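PDB 3WMR: proline iminopeptidase from Streptomyces halstedii, which is an amidohydrolase of the alpha/beta hydrolase fold that has a hydrophobic tunnel for its interaction with polyketide substrates and probably releases N-terminal proline from peptides. Local coordinates for residues G54-S58 with V226-N231; V100-E104 with W127-L131; I157-M162 with E267-T272; M195-Y199 with P233-H237. All coordinates share one frame; numbering follows the deposited sequence.

Contact 1 (G54-S58 with V226-N231)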
loop_
_atom_site.group_PDB
_atom_site.type_symbol
_atom_site.label_atom_id
_atom_site.label_comp_id
_atom_site.label_asym_id
_atom_site.label_seq_id
_atom_site.Cartn_x
_atom_site.Cartn_y
_atom_site.Cartn_z
ATOM N N GLY A 54 -1.211 1.075 -2.183
ATOM C CA GLY A 54 0.042 0.538 -2.713
ATOM C C GLY A 54 0.312 0.854 -4.172
ATOM O O GLY A 54 -0.219 1.828 -4.717
ATOM N N GLY A 55 1.109 -0.009 -4.802
ATOM C CA GLY A 55 1.641 0.224 -6.149
ATOM C C GLY A 55 3.133 0.574 -6.109
ATOM O O GLY A 55 3.970 -0.315 -5.940
ATOM N N PRO A 56 3.498 1.854 -6.313
ATOM C CA PRO A 56 2.671 3.013 -6.658
ATOM C C PRO A 56 1.795 2.735 -7.886
ATOM O O PRO A 56 2.108 1.832 -8.666
ATOM C CB PRO A 56 3.685 4.096 -6.999
ATOM C CG PRO A 56 4.976 3.676 -6.397
ATOM C CD PRO A 56 4.926 2.188 -6.207
ATOM N N GLY A 57 0.722 3.508 -8.048
ATOM C CA GLY A 57 -0.102 3.428 -9.250
ATOM C C GLY A 57 -1.296 2.505 -9.104
ATOM O O GLY A 57 -1.954 2.178 -10.090
ATOM N N SER A 58 -1.575 2.096 -7.872
ATOM C CA SER A 58 -2.759 1.322 -7.577
ATOM C C SER A 58 -3.892 2.327 -7.280
ATOM O O SER A 58 -3.786 3.504 -7.643
ATOM C CB SER A 58 -2.461 0.382 -6.411
ATOM O OG SER A 58 -3.567 -0.444 -6.123
ATOM N N VAL A 226 1.861 4.675 -13.930
ATOM C CA VAL A 226 2.566 4.847 -12.647
ATOM C C VAL A 226 3.161 3.532 -12.150
ATOM O O VAL A 226 4.352 3.455 -11.856
ATOM C CB VAL A 226 1.634 5.452 -11.570
ATOM C CG1 VAL A 226 2.362 5.634 -10.238
ATOM C CG2 VAL A 226 1.064 6.787 -12.035
ATOM N N TYR A 227 2.324 2.503 -12.071
ATOM C CA TYR A 227 2.735 1.174 -11.599
ATOM C C TYR A 227 3.885 0.583 -12.423
ATOM O O TYR A 227 4.844 0.062 -11.854
ATOM C CB TYR A 227 1.524 0.221 -11.605
ATOM C CG TYR A 227 1.720 -1.115 -10.920
ATOM C CD1 TYR A 227 1.549 -1.251 -9.545
ATOM C CD2 TYR A 227 2.005 -2.265 -11.650
ATOM C CE1 TYR A 227 1.696 -2.482 -8.921
ATOM C CE2 TYR A 227 2.158 -3.493 -11.025
ATOM C CZ TYR A 227 2.006 -3.593 -9.662
ATOM O OH TYR A 227 2.157 -4.800 -9.039
ATOM N N THR A 228 3.782 0.652 -13.756
ATOM C CA THR A 228 4.815 0.082 -14.625
ATOM C C THR A 228 6.091 0.941 -14.582
ATOM O O THR A 228 7.189 0.398 -14.612
ATOM C CB THR A 228 4.326 -0.170 -16.077
ATOM O OG1 THR A 228 3.962 1.062 -16.717
ATOM C CG2 THR A 228 3.117 -1.158 -16.102
ATOM N N THR A 229 5.947 2.260 -14.450
ATOM C CA THR A 229 7.109 3.135 -14.312
ATOM C C THR A 229 7.869 2.876 -13.020
ATOM O O THR A 229 9.069 2.605 -13.048
ATOM C CB THR A 229 6.727 4.624 -14.382
ATOM O OG1 THR A 229 6.113 4.890 -15.641
ATOM C CG2 THR A 229 7.975 5.513 -14.246
ATOM N N MET A 230 7.164 2.912 -11.891
ATOM C CA MET A 230 7.835 2.894 -10.591
ATOM C C MET A 230 8.079 1.490 -10.052
ATOM O O MET A 230 9.111 1.237 -9.435
ATOM C CB MET A 230 7.054 3.739 -9.583
ATOM C CG MET A 230 6.839 5.181 -10.041
ATOM S SD MET A 230 6.238 6.286 -8.746
ATOM C CE MET A 230 7.740 6.511 -7.778
ATOM N N ASN A 231 7.139 0.572 -10.298
ATOM C CA ASN A 231 7.238 -0.786 -9.777
ATOM C C ASN A 231 7.676 -1.847 -10.796
ATOM O O ASN A 231 8.714 -2.476 -10.621
ATOM C CB ASN A 231 5.910 -1.214 -9.126
ATOM C CG ASN A 231 5.922 -2.666 -8.681
ATOM O OD1 ASN A 231 5.487 -3.580 -9.417
ATOM N ND2 ASN A 231 6.447 -2.898 -7.510
HETATM O O HOH W 1 -0.666 2.435 -12.555
#

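Contact 2 (V100-E104 with W127-L131)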
loop_
_atom_site.group_PDB
_atom_site.type_symbol
_atom_site.label_atom_id
_atom_site.label_comp_id
_atom_site.label_asym_id
_atom_site.label_seq_id
_atom_site.Cartn_x
_atom_site.Cartn_y
_atom_site.Cartn_z
ATOM N N VAL A 100 9.083 9.745 -5.444
ATOM C CA VAL A 100 8.602 9.678 -4.082
ATOM C C VAL A 100 8.241 11.087 -3.574
ATOM O O VAL A 100 7.243 11.260 -2.887
ATOM C CB VAL A 100 9.651 9.022 -3.153
ATOM C CG1 VAL A 100 9.138 8.954 -1.719
ATOM C CG2 VAL A 100 10.037 7.642 -3.673
ATOM N N GLN A 101 9.057 12.093 -3.906
ATOM C CA GLN A 101 8.794 13.467 -3.461
ATOM C C GLN A 101 7.430 13.956 -3.928
ATOM O O GLN A 101 6.706 14.610 -3.186
ATOM C CB GLN A 101 9.876 14.434 -3.964
ATOM C CG GLN A 101 9.681 15.857 -3.442
ATOM C CD GLN A 101 9.752 15.946 -1.919
ATOM O OE1 GLN A 101 8.853 16.499 -1.262
ATOM N NE2 GLN A 101 10.837 15.410 -1.346
ATOM N N LEU A 102 7.084 13.633 -5.167
ATOM C CA LEU A 102 5.781 13.976 -5.716
ATOM C C LEU A 102 4.649 13.503 -4.802
ATOM O O LEU A 102 3.741 14.275 -4.463
ATOM C CB LEU A 102 5.613 13.336 -7.087
ATOM C CG LEU A 102 4.306 13.630 -7.825
ATOM C CD1 LEU A 102 4.279 15.092 -8.240
ATOM C CD2 LEU A 102 4.162 12.707 -9.027
ATOM N N PHE A 103 4.705 12.231 -4.416
ATOM C CA PHE A 103 3.627 11.630 -3.643
ATOM C C PHE A 103 3.632 12.075 -2.198
ATOM O O PHE A 103 2.568 12.125 -1.583
ATOM C CB PHE A 103 3.657 10.101 -3.762
ATOM C CG PHE A 103 3.323 9.627 -5.135
ATOM C CD1 PHE A 103 2.028 9.720 -5.602
ATOM C CD2 PHE A 103 4.309 9.167 -5.992
ATOM C CE1 PHE A 103 1.705 9.328 -6.885
ATOM C CE2 PHE A 103 3.987 8.761 -7.276
ATOM C CZ PHE A 103 2.683 8.849 -7.724
ATOM N N GLU A 104 4.808 12.384 -1.647
ATOM C CA GLU A 104 4.893 13.019 -0.319
ATOM C C GLU A 104 4.204 14.376 -0.320
ATOM O O GLU A 104 3.498 14.726 0.618
ATOM C CB GLU A 104 6.339 13.288 0.088
ATOM C CG GLU A 104 7.176 12.075 0.414
ATOM C CD GLU A 104 8.573 12.505 0.822
ATOM O OE1 GLU A 104 8.697 13.163 1.870
ATOM O OE2 GLU A 104 9.537 12.200 0.095
ATOM N N TRP A 127 3.486 -0.294 -0.981
ATOM C CA TRP A 127 4.142 0.999 -1.240
ATOM C C TRP A 127 3.706 2.124 -0.289
ATOM O O TRP A 127 4.535 2.930 0.160
ATOM C CB TRP A 127 3.956 1.420 -2.724
ATOM C CG TRP A 127 3.674 2.879 -2.935
ATOM C CD1 TRP A 127 2.470 3.464 -3.093
ATOM C CD2 TRP A 127 4.641 3.934 -2.964
ATOM N NE1 TRP A 127 2.609 4.820 -3.224
ATOM C CE2 TRP A 127 3.943 5.134 -3.176
ATOM C CE3 TRP A 127 6.033 3.968 -2.862
ATOM C CZ2 TRP A 127 4.586 6.372 -3.261
ATOM C CZ3 TRP A 127 6.687 5.203 -2.951
ATOM C CH2 TRP A 127 5.956 6.387 -3.154
ATOM N N GLY A 128 2.412 2.201 -0.011
ATOM C CA GLY A 128 1.848 3.208 0.872
ATOM C C GLY A 128 2.434 3.200 2.273
ATOM O O GLY A 128 2.514 4.243 2.923
ATOM N N GLY A 129 2.841 2.026 2.742
ATOM C CA GLY A 129 3.511 1.896 4.022
ATOM C C GLY A 129 4.921 2.470 3.954
ATOM O O GLY A 129 5.445 2.955 4.959
ATOM N N MET A 130 5.538 2.392 2.780
ATOM C CA MET A 130 6.879 2.962 2.570
ATOM C C MET A 130 6.807 4.487 2.507
ATOM O O MET A 130 7.640 5.196 3.117
ATOM C CB MET A 130 7.544 2.391 1.302
ATOM C CG MET A 130 7.691 0.875 1.317
ATOM S SD MET A 130 8.488 0.181 -0.141
ATOM C CE MET A 130 10.228 0.364 0.281
ATOM N N LEU A 131 5.852 4.984 1.725
ATOM C CA LEU A 131 5.503 6.411 1.684
ATOM C C LEU A 131 5.154 6.926 3.083
ATOM O O LEU A 131 5.687 7.945 3.537
ATOM C CB LEU A 131 4.339 6.653 0.693
ATOM C CG LEU A 131 3.828 8.099 0.543
ATOM C CD1 LEU A 131 4.924 8.999 -0.003
ATOM C CD2 LEU A 131 2.596 8.175 -0.343
#

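Contact 3 (I157-M162 with E267-T272)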
loop_
_atom_site.group_PDB
_atom_site.type_symbol
_atom_site.label_atom_id
_atom_site.label_comp_id
_atom_site.label_asym_id
_atom_site.label_seq_id
_atom_site.Cartn_x
_atom_site.Cartn_y
_atom_site.Cartn_z
ATOM N N ILE A 157 15.601 -6.074 -0.380
ATOM C CA ILE A 157 15.238 -7.243 0.394
ATOM C C ILE A 157 13.989 -7.886 -0.244
ATOM O O ILE A 157 13.894 -9.106 -0.321
ATOM C CB ILE A 157 14.961 -6.901 1.872
ATOM C CG1 ILE A 157 16.215 -6.326 2.551
ATOM C CG2 ILE A 157 14.515 -8.143 2.623
ATOM C CD1 ILE A 157 15.958 -5.745 3.925
ATOM N N TRP A 158 13.056 -7.057 -0.711
ATOM C CA TRP A 158 11.865 -7.561 -1.424
ATOM C C TRP A 158 12.287 -8.487 -2.554
ATOM O O TRP A 158 11.877 -9.631 -2.578
ATOM C CB TRP A 158 11.033 -6.389 -1.956
ATOM C CG TRP A 158 9.731 -6.760 -2.679
ATOM C CD1 TRP A 158 9.578 -6.947 -4.010
ATOM C CD2 TRP A 158 8.422 -6.891 -2.102
ATOM N NE1 TRP A 158 8.269 -7.193 -4.309
ATOM C CE2 TRP A 158 7.537 -7.201 -3.152
ATOM C CE3 TRP A 158 7.919 -6.810 -0.801
ATOM C CZ2 TRP A 158 6.174 -7.408 -2.946
ATOM C CZ3 TRP A 158 6.551 -7.019 -0.593
ATOM C CH2 TRP A 158 5.698 -7.311 -1.656
ATOM N N LEU A 159 13.152 -8.013 -3.457
ATOM C CA LEU A 159 13.573 -8.824 -4.590
ATOM C C LEU A 159 14.312 -10.104 -4.191
ATOM O O LEU A 159 14.139 -11.125 -4.844
ATOM C CB LEU A 159 14.378 -8.012 -5.613
ATOM C CG LEU A 159 13.504 -7.188 -6.559
ATOM C CD1 LEU A 159 14.353 -6.238 -7.388
ATOM C CD2 LEU A 159 12.663 -8.106 -7.449
ATOM N N GLN A 160 15.111 -10.071 -3.129
ATOM C CA GLN A 160 15.718 -11.312 -2.608
ATOM C C GLN A 160 14.659 -12.307 -2.136
ATOM O O GLN A 160 14.720 -13.523 -2.418
ATOM C CB GLN A 160 16.694 -10.989 -1.473
ATOM C CG GLN A 160 17.913 -10.267 -1.998
ATOM C CD GLN A 160 18.774 -9.600 -0.943
ATOM O OE1 GLN A 160 18.346 -9.335 0.177
ATOM N NE2 GLN A 160 20.015 -9.313 -1.320
ATOM N N GLU A 161 13.662 -11.791 -1.434
ATOM C CA GLU A 161 12.611 -12.639 -0.921
ATOM C C GLU A 161 11.700 -13.180 -2.034
ATOM O O GLU A 161 11.266 -14.326 -1.956
ATOM C CB GLU A 161 11.828 -11.919 0.190
ATOM C CG GLU A 161 12.629 -11.818 1.478
ATOM C CD GLU A 161 12.813 -13.173 2.138
ATOM O OE1 GLU A 161 11.872 -13.654 2.824
ATOM O OE2 GLU A 161 13.903 -13.769 1.963
ATOM N N MET A 162 11.459 -12.386 -3.077
ATOM C CA MET A 162 10.716 -12.875 -4.251
ATOM C C MET A 162 11.404 -14.099 -4.877
ATOM O O MET A 162 10.750 -15.083 -5.207
ATOM C CB MET A 162 10.581 -11.792 -5.310
ATOM C CG MET A 162 9.741 -10.578 -4.939
ATOM S SD MET A 162 8.120 -10.918 -4.219
ATOM C CE MET A 162 8.473 -10.829 -2.467
ATOM N N GLU A 267 3.712 -11.945 0.610
ATOM C CA GLU A 267 4.924 -11.578 -0.162
ATOM C C GLU A 267 5.815 -10.590 0.614
ATOM O O GLU A 267 7.047 -10.583 0.446
ATOM C CB GLU A 267 4.550 -10.999 -1.525
ATOM C CG GLU A 267 3.477 -9.927 -1.519
ATOM C CD GLU A 267 3.257 -9.306 -2.873
ATOM O OE1 GLU A 267 3.716 -9.875 -3.881
ATOM O OE2 GLU A 267 2.622 -8.239 -2.929
ATOM N N ALA A 268 5.187 -9.749 1.440
ATOM C CA ALA A 268 5.906 -8.917 2.398
ATOM C C ALA A 268 6.280 -9.806 3.579
ATOM O O ALA A 268 5.551 -9.873 4.587
ATOM C CB ALA A 268 5.057 -7.727 2.827
ATOM N N THR A 269 7.387 -10.529 3.417
ATOM C CA THR A 269 7.764 -11.595 4.341
ATOM C C THR A 269 8.328 -11.022 5.622
ATOM O O THR A 269 8.679 -9.837 5.658
ATOM C CB THR A 269 8.851 -12.527 3.765
ATOM O OG1 THR A 269 10.037 -11.758 3.483
ATOM C CG2 THR A 269 8.362 -13.263 2.511
ATOM N N PRO A 270 8.428 -11.861 6.674
ATOM C CA PRO A 270 9.077 -11.431 7.907
ATOM C C PRO A 270 10.438 -10.783 7.677
ATOM O O PRO A 270 10.758 -9.788 8.330
ATOM C CB PRO A 270 9.190 -12.720 8.699
ATOM C CG PRO A 270 7.933 -13.439 8.339
ATOM C CD PRO A 270 7.732 -13.151 6.869
ATOM N N ALA A 271 11.210 -11.312 6.731
ATOM C CA ALA A 271 12.495 -10.705 6.363
ATOM C C ALA A 271 12.382 -9.286 5.786
ATOM O O ALA A 271 13.259 -8.445 6.021
ATOM C CB ALA A 271 13.246 -11.606 5.386
ATOM N N THR A 272 11.333 -9.018 5.021
ATOM C CA THR A 272 11.184 -7.694 4.371
ATOM C C THR A 272 10.827 -6.617 5.384
ATOM O O THR A 272 11.192 -5.467 5.210
ATOM C CB THR A 272 10.103 -7.656 3.262
ATOM O OG1 THR A 272 8.812 -7.914 3.823
ATOM C CG2 THR A 272 10.396 -8.653 2.161
HETATM O O HOH W 2 11.273 -14.169 5.698
#

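Contact 4 (M195-Y199 with P233-H237)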
loop_
_atom_site.group_PDB
_atom_site.type_symbol
_atom_site.label_atom_id
_atom_site.label_comp_id
_atom_site.label_asym_id
_atom_site.label_seq_id
_atom_site.Cartn_x
_atom_site.Cartn_y
_atom_site.Cartn_z
ATOM N N MET A 195 2.066 -16.261 -13.081
ATOM C CA MET A 195 1.975 -15.175 -12.091
ATOM C C MET A 195 0.885 -15.459 -11.056
ATOM O O MET A 195 1.040 -15.127 -9.882
ATOM C CB MET A 195 1.671 -13.849 -12.799
ATOM C CG MET A 195 1.702 -12.611 -11.915
ATOM S SD MET A 195 0.694 -11.268 -12.579
ATOM C CE MET A 195 -0.915 -11.866 -12.045
ATOM N N ARG A 196 -0.199 -16.103 -11.502
ATOM C CA ARG A 196 -1.328 -16.453 -10.628
ATOM C C ARG A 196 -0.999 -17.531 -9.614
ATOM O O ARG A 196 -1.496 -17.503 -8.497
ATOM C CB ARG A 196 -2.531 -16.885 -11.465
ATOM C CG ARG A 196 -3.228 -15.709 -12.117
ATOM C CD ARG A 196 -4.286 -15.167 -11.187
ATOM N NE ARG A 196 -5.255 -16.231 -10.968
ATOM C CZ ARG A 196 -5.981 -16.395 -9.874
ATOM N NH1 ARG A 196 -5.879 -15.559 -8.860
ATOM N NH2 ARG A 196 -6.815 -17.418 -9.804
ATOM N N ALA A 197 -0.163 -18.484 -9.993
ATOM C CA ALA A 197 0.360 -19.410 -9.014
ATOM C C ALA A 197 1.075 -18.666 -7.861
ATOM O O ALA A 197 1.052 -19.136 -6.731
ATOM C CB ALA A 197 1.295 -20.419 -9.674
ATOM N N PHE A 198 1.699 -17.512 -8.132
ATOM C CA PHE A 198 2.347 -16.722 -7.055
ATOM C C PHE A 198 1.290 -15.920 -6.307
ATOM O O PHE A 198 1.255 -15.939 -5.086
ATOM C CB PHE A 198 3.449 -15.786 -7.611
ATOM C CG PHE A 198 4.170 -14.967 -6.556
ATOM C CD1 PHE A 198 3.619 -13.785 -6.057
ATOM C CD2 PHE A 198 5.429 -15.352 -6.101
ATOM C CE1 PHE A 198 4.300 -13.027 -5.110
ATOM C CE2 PHE A 198 6.109 -14.600 -5.155
ATOM C CZ PHE A 198 5.552 -13.435 -4.672
ATOM N N TYR A 199 0.413 -15.236 -7.038
ATOM C CA TYR A 199 -0.570 -14.351 -6.411
ATOM C C TYR A 199 -1.494 -15.157 -5.501
ATOM O O TYR A 199 -1.782 -14.736 -4.380
ATOM C CB TYR A 199 -1.385 -13.559 -7.449
ATOM C CG TYR A 199 -0.746 -12.247 -7.945
ATOM C CD1 TYR A 199 0.574 -12.203 -8.368
ATOM C CD2 TYR A 199 -1.496 -11.082 -8.036
ATOM C CE1 TYR A 199 1.152 -11.005 -8.823
ATOM C CE2 TYR A 199 -0.947 -9.892 -8.512
ATOM C CZ TYR A 199 0.375 -9.860 -8.899
ATOM O OH TYR A 199 0.890 -8.683 -9.369
ATOM N N PRO A 233 5.743 -4.786 -13.992
ATOM C CA PRO A 233 4.475 -5.341 -14.498
ATOM C C PRO A 233 3.598 -5.981 -13.437
ATOM O O PRO A 233 2.390 -6.095 -13.650
ATOM C CB PRO A 233 4.913 -6.423 -15.487
ATOM C CG PRO A 233 6.394 -6.568 -15.336
ATOM C CD PRO A 233 6.926 -5.378 -14.642
ATOM N N ASN A 234 4.196 -6.395 -12.320
ATOM C CA ASN A 234 3.457 -7.103 -11.269
ATOM C C ASN A 234 4.179 -6.990 -9.930
ATOM O O ASN A 234 5.239 -6.366 -9.836
ATOM C CB ASN A 234 3.226 -8.568 -11.667
ATOM C CG ASN A 234 4.517 -9.320 -11.870
ATOM O OD1 ASN A 234 5.313 -9.472 -10.953
ATOM N ND2 ASN A 234 4.729 -9.800 -13.074
ATOM N N GLU A 235 3.572 -7.564 -8.904
ATOM C CA GLU A 235 4.050 -7.483 -7.525
ATOM C C GLU A 235 5.492 -7.933 -7.282
ATOM O O GLU A 235 6.198 -7.328 -6.472
ATOM C CB GLU A 235 3.126 -8.315 -6.629
ATOM C CG GLU A 235 1.781 -7.669 -6.381
ATOM C CD GLU A 235 1.958 -6.375 -5.625
ATOM O OE1 GLU A 235 2.369 -6.458 -4.445
ATOM O OE2 GLU A 235 1.742 -5.298 -6.228
ATOM N N PHE A 236 5.918 -9.000 -7.961
ATOM C CA PHE A 236 7.232 -9.605 -7.713
ATOM C C PHE A 236 8.313 -9.222 -8.745
ATOM O O PHE A 236 9.510 -9.186 -8.405
ATOM C CB PHE A 236 7.127 -11.130 -7.569
ATOM C CG PHE A 236 6.452 -11.829 -8.737
ATOM C CD1 PHE A 236 5.123 -12.242 -8.647
ATOM C CD2 PHE A 236 7.145 -12.092 -9.910
ATOM C CE1 PHE A 236 4.512 -12.907 -9.703
ATOM C CE2 PHE A 236 6.526 -12.752 -10.971
ATOM C CZ PHE A 236 5.215 -13.156 -10.863
ATOM N N HIS A 237 7.908 -8.937 -9.983
ATOM C CA HIS A 237 8.859 -8.557 -11.050
ATOM C C HIS A 237 9.057 -7.050 -10.975
ATOM O O HIS A 237 8.530 -6.284 -11.787
ATOM C CB HIS A 237 8.367 -9.005 -12.439
ATOM C CG HIS A 237 9.411 -8.941 -13.522
ATOM N ND1 HIS A 237 10.700 -9.411 -13.356
ATOM C CD2 HIS A 237 9.337 -8.503 -14.803
ATOM C CE1 HIS A 237 11.379 -9.252 -14.481
ATOM N NE2 HIS A 237 10.573 -8.706 -15.376
#

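Contact 1 (G54-S58 with V226-N231)
Gly57 and Pro56 press against the first turn of the segment 226-231. The tight side is evident at Gly57: its CA lies 3.5 Å from Val226 CG1, a methyl set there by standing opposite the valine's backbone N (chi1 -180°), and any beta carbon would collide with Tyr227 N and Val226 CB. Its positive phi (95°) also calls for glycine. Next to it, Pro56 O receives a CA-H...O contact from Tyr227 CA at 3.1 Å and lies near the plane of the Tyr227 ring, at its edge. The ring reaches on to Gly55, whose CA is 3.7 Å from Tyr227 CD1. Across the proline ring, Met230 runs at about a right angle, with SD 3.7 Å from Pro56 CG.

The looser side holds a water in place of direct polar pairing. It lies 2.8 Å from Gly57 O, to which it can donate, and accepts from Tyr227 N (3.0 Å); Asn84 also bonds to Gly57 O.

The cis peptide before Pro56 and the flanking glycines belong to an HGGPG sequence, the loop that typically helps form the oxyanion hole in peptidase family S33. Gly55 lying about 5 Å (nearest atoms) from the predicted nucleophile Ser126 is consistent with that role.

Contact 2 (V100-E104 with W127-L131)
Phe103 and Trp127 make the aromatic part of this contact, an offset edge-to-face pair in which the indole turns its edge toward the phenyl face. The evidence is a separation of 5.8 Å between the centroids of the Phe103 ring and the six-membered ring of Trp127, with planes 77° apart. The touching atom is Trp127 CZ2, 3.9 Å from Phe103 CB, which itself lies in the indole plane.

Aliphatic packing fills in on both helices. Val100 CG2 meets the same indole edge at Trp127 CZ3 (4.2 Å). With CG swung opposite the backbone N (chi1 179°), Leu131 carries its two methyls across to helix 100-113: CD1 lies 3.8 Å from Glu104 CG, and CD2 lies 4.1 Å from Phe103 CB. Leu131 CB meanwhile rests over the rim of one indole face. Cutting Leu131 back to an alanine removes CG and both methyls, and is likely to open a gap beside Phe103 CB and Glu104 CG.

The polar ends are answered elsewhere: Trp127 NE1 bonds to Gln81 OE1, and the Glu104 carboxylate forms a salt bridge with Arg138.

The axes of the short segments pass 11.3 Å apart at a signed crossing angle of -79°, so side chains rather than backbones bridge the interval. Helix 127-137 follows strand 120-125 through a Gly124-x-Ser126-x-Gly128 sequence, which fits the nucleophile elbow of alpha/beta hydrolases, Ser126 being the predicted nucleophile.

Contact 3 (I157-M162 with E267-T272)
Glu267 lays its carboxylate against the edge of the Trp158 indole, an odd place for an acid, since its buried OE1 has no polar partner in the model and OE2 faces the carboxylate of Glu235. Glu267 CD is 3.4 Å from Trp158 CH2, OE2 sits in the ring plane at the edge, and the carboxylate is turned 70° to the indole. Over a face of that indole lie Glu267 O and, above its centre, Met162 CE, 3.3 Å apart. Trp158 NE1 is occupied by Glu235 O.

The segment 267-272 belongs to the loop after strand 258-263 that carries the predicted acid of the alpha/beta hydrolase fold, Asp266, and helix 155-166 covers it. An inverse gamma turn at Ala268 leads to Thr269, the N-cap of helix 270-279. Thr269 OG1 accepts a weak bond from Thr272 N (3.4 Å) and donates to the anti lone pair of Glu161 OE1 (2.7 Å), which a bend at chi2 (-69°) brings within range. A water links Glu161 OE1 to Ala271 N. At this N-terminal helix end the Glu161 carboxylate would probably be stabilised by the helix dipole as well as by its salt bridge to Arg164. Ile157 CG2 packs on Ala271 O at 3.6 Å.

Contact 4 (M195-Y199 with P233-H237)
An Asx turn at Asn234 folds the loop 233-237 so that Glu235, whose side chain lies about 4 Å (nearest atoms) from the predicted catalytic His293 and hydrogen-bonds through OE2 to Tyr227 OH, is held at its backbone N by Tyr199 OH. The turn itself is the bond from Phe236 N to Asn234 OD1 at 3.1 Å; a second one to OD1, from His237 N at 2.8 Å, makes the wider Asx motif. OD1 also stands above the centre of the Phe236 ring.

Across the contact, Glu235 N donates to Tyr199 OH at 2.9 Å with a nearly straight N-H...O angle of 166°. The two side chains cross at about a right angle, Glu235 CG lying 3.3 Å from Tyr199 OH, and Met195 CE lies over the centre of one tyrosine ring face. A phenylalanine in place of Tyr199 would lack the hydroxyl, which would probably leave the Glu235 N-H without this acceptor and the loop less firmly fixed.

Phe236 CG occupies the position between its backbone N and carbonyl carbon (chi1 55°), which drives the ring toward helix 189-202. There it presents an edge to the Phe198 face, with the two ring centroids 4.6 Å apart and planes at 53°. Phe236 CE1 goes on to meet Met195 CG at 3.6 Å and the edge of the Tyr199 ring.

Phe236 thus sits between three helices: 189-202 on this contact, 155-166 through Met162, and 171-183 through Leu177.

How the contacts relate
Contacts 1 and 2 join at the indole of Trp127, where Pro56 CG lies 3.5 Å from Trp127 CD2; a bound 1-ethoxy-2-(2-ethoxyethoxy)ethane lies about 4 Å from Val100 (nearest atoms). Glu235 of contact 4 ties in two others: its OE2 probably hydrogen-bonds to Tyr227 OH of contact 1 (2.9 Å), and its backbone O to Trp158 NE1 of contact 3 (3.0 Å). Glu235 OE1 is modelled a doubtfully short 2.4 Å from Glu267 OE2. This acidic pair beside predicted catalytic His293 is consistent with the two glutamates that receive the substrate amino group in related prolyl aminopeptidases. Contacts 2 and 3 do not touch, their nearest atoms being about 7 Å apart.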